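Local coordinates for protein putative alpha-L-fucosidase (Bacteroides thetaiotaomicron, PDB 3EYP) that probably hydrolyses alpha-L-fucosidic linkages as a glycoside hydrolase family 29 enzyme, with a TIM-barrel catalytic domain followed by an F5/8 type C domain, at residues R276-I281 and L292-P297. Residues are numbered along the deposited sequence; the frame is centred on the assembly and turned at random.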
loop_
_atom_site.group_PDB
_atom_site.type_symbol
_atom_site.label_atom_id
_atom_site.label_comp_id
_atom_site.label_asym_id
_atom_site.label_seq_id
_atom_site.Cartn_x
_atom_site.Cartn_y
_atom_site.Cartn_z
ATOM N N ARG A 276 12.759 7.469 11.313
ATOM C CA ARG A 276 11.722 8.418 11.746
ATOM C C ARG A 276 10.852 8.909 10.593
ATOM O O ARG A 276 9.653 8.994 10.740
ATOM C CB ARG A 276 12.279 9.620 12.502
ATOM C CG ARG A 276 12.253 9.384 13.991
ATOM C CD ARG A 276 13.012 10.461 14.775
ATOM N NE ARG A 276 12.159 11.548 15.262
ATOM C CZ ARG A 276 11.009 11.391 15.920
ATOM N NH1 ARG A 276 10.497 10.178 16.151
ATOM N NH2 ARG A 276 10.335 12.472 16.320
ATOM N N GLU A 277 11.487 9.215 9.471
ATOM C CA GLU A 277 10.780 9.608 8.233
ATOM C C GLU A 277 9.859 8.493 7.745
ATOM O O GLU A 277 8.708 8.724 7.382
ATOM C CB GLU A 277 11.747 10.037 7.126
ATOM C CG GLU A 277 12.279 11.438 7.422
ATOM C CD GLU A 277 13.472 11.916 6.576
ATOM O OE1 GLU A 277 13.599 13.168 6.469
ATOM O OE2 GLU A 277 14.274 11.115 6.037
ATOM N N LEU A 278 10.360 7.258 7.812
ATOM C CA LEU A 278 9.577 6.104 7.340
ATOM C C LEU A 278 8.395 5.784 8.274
ATOM O O LEU A 278 7.344 5.340 7.860
ATOM C CB LEU A 278 10.494 4.876 7.174
ATOM C CG LEU A 278 11.491 5.039 6.001
ATOM C CD1 LEU A 278 12.529 3.899 6.094
ATOM C CD2 LEU A 278 10.728 5.097 4.596
ATOM N N TRP A 279 8.622 6.042 9.557
ATOM C CA TRP A 279 7.589 5.878 10.562
ATOM C C TRP A 279 6.473 6.882 10.288
ATOM O O TRP A 279 5.300 6.562 10.347
ATOM C CB TRP A 279 8.184 6.064 11.978
ATOM C CG TRP A 279 7.217 6.193 13.101
ATOM C CD1 TRP A 279 7.223 7.166 14.063
ATOM C CD2 TRP A 279 6.146 5.309 13.430
ATOM N NE1 TRP A 279 6.211 6.939 14.973
ATOM C CE2 TRP A 279 5.555 5.789 14.616
ATOM C CE3 TRP A 279 5.647 4.125 12.857
ATOM C CZ2 TRP A 279 4.469 5.167 15.208
ATOM C CZ3 TRP A 279 4.564 3.513 13.439
ATOM C CH2 TRP A 279 3.990 4.028 14.623
ATOM N N ASP A 280 6.867 8.092 9.936
ATOM C CA ASP A 280 5.910 9.130 9.592
ATOM C C ASP A 280 5.080 8.661 8.397
ATOM O O ASP A 280 3.871 8.717 8.366
ATOM C CB ASP A 280 6.607 10.418 9.163
ATOM C CG ASP A 280 7.197 11.179 10.316
ATOM O OD1 ASP A 280 6.911 10.804 11.467
ATOM O OD2 ASP A 280 7.893 12.203 10.067
ATOM N N ILE A 281 5.799 8.221 7.398
ATOM C CA ILE A 281 5.160 7.711 6.184
ATOM C C ILE A 281 4.236 6.535 6.432
ATOM O O ILE A 281 3.084 6.498 5.951
ATOM C CB ILE A 281 6.220 7.363 5.091
ATOM C CG1 ILE A 281 6.808 8.660 4.554
ATOM C CG2 ILE A 281 5.611 6.558 3.966
ATOM C CD1 ILE A 281 8.117 8.478 3.680
ATOM N N LEU A 292 1.136 0.794 2.065
ATOM C CA LEU A 292 2.437 1.423 1.734
ATOM C C LEU A 292 3.272 0.574 0.776
ATOM O O LEU A 292 3.565 -0.578 1.038
ATOM C CB LEU A 292 3.206 1.721 3.007
ATOM C CG LEU A 292 4.659 2.249 2.911
ATOM C CD1 LEU A 292 4.723 3.543 2.054
ATOM C CD2 LEU A 292 5.325 2.465 4.335
ATOM N N LEU A 293 3.535 1.150 -0.380
ATOM C CA LEU A 293 4.358 0.566 -1.453
ATOM C C LEU A 293 5.651 1.359 -1.435
ATOM O O LEU A 293 5.717 2.525 -1.800
ATOM C CB LEU A 293 3.639 0.633 -2.817
ATOM C CG LEU A 293 4.428 0.198 -4.060
ATOM C CD1 LEU A 293 4.940 -1.272 -3.903
ATOM C CD2 LEU A 293 3.558 0.335 -5.380
ATOM N N LEU A 294 6.664 0.727 -0.891
ATOM C CA LEU A 294 7.962 1.324 -0.670
ATOM C C LEU A 294 8.993 0.748 -1.580
ATOM O O LEU A 294 9.238 -0.456 -1.585
ATOM C CB LEU A 294 8.430 1.075 0.782
ATOM C CG LEU A 294 9.689 1.726 1.320
ATOM C CD1 LEU A 294 9.640 3.279 1.254
ATOM C CD2 LEU A 294 9.936 1.239 2.810
ATOM N N ASN A 295 9.631 1.662 -2.301
ATOM C CA ASN A 295 10.678 1.335 -3.302
ATOM C C ASN A 295 12.095 1.256 -2.762
ATOM O O ASN A 295 12.609 2.193 -2.134
ATOM C CB ASN A 295 10.615 2.321 -4.476
ATOM C CG ASN A 295 11.704 2.072 -5.489
ATOM O OD1 ASN A 295 11.627 1.132 -6.276
ATOM N ND2 ASN A 295 12.702 2.937 -5.493
ATOM N N PHE A 296 12.693 0.076 -3.005
ATOM C CA PHE A 296 14.123 -0.208 -2.798
ATOM C C PHE A 296 14.754 -0.437 -4.182
ATOM O O PHE A 296 14.453 -1.460 -4.822
ATOM C CB PHE A 296 14.324 -1.528 -2.028
ATOM C CG PHE A 296 13.646 -1.585 -0.673
ATOM C CD1 PHE A 296 14.370 -1.393 0.472
ATOM C CD2 PHE A 296 12.286 -1.811 -0.576
ATOM C CE1 PHE A 296 13.790 -1.456 1.728
ATOM C CE2 PHE A 296 11.673 -1.849 0.670
ATOM C CZ PHE A 296 12.431 -1.675 1.839
ATOM N N PRO A 297 15.600 0.513 -4.680
ATOM C CA PRO A 297 16.229 0.305 -5.998
ATOM C C PRO A 297 17.565 -0.470 -5.937
ATOM O O PRO A 297 18.501 -0.048 -5.263
ATOM C CB PRO A 297 16.436 1.759 -6.505
ATOM C CG PRO A 297 16.740 2.513 -5.262
ATOM C CD PRO A 297 15.757 1.913 -4.243
#
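With CG2 held anti to its backbone N, Ile-281 places this methyl against Leu-292, whose CG, likewise anti to the backbone N (chi1 174°), carries both delta methyls out from the strand to meet it. CG2 of Ile-281 lies 3.7 Å from CD1 of Leu-292 and 4.1 Å from CD2 of the same leucine, so a single methyl faces the fork of the branched partner. One helical turn earlier, the CB of Leu-278 is not directed at the strand, yet its delta branch reaches across, and CD2 of Leu-278 comes 4.0 Å from CD1 of Leu-294. In both pairs the two side chains run roughly perpendicular to each other and meet through methyl groups alone, with no hydrogen bond between 276-281 and 292-297. The pairing matches two periodicities: residues three apart on one helix face meet residues two apart on one strand face, a worked example of how a parallel barrel is covered by its helices. All four residues are buried. Helix 275-283 and strand 291-295 are the last two elements of a beta-alpha-beta unit that begins with strand 253-257, whose Val-256 touches Ile-281, Leu-292 and Leu-294. Strand 291-295 lies in the parallel sheet between strands 253-257 and 22-26, while His-311 and Leu-315 of helix 306-323 pack against Leu-278.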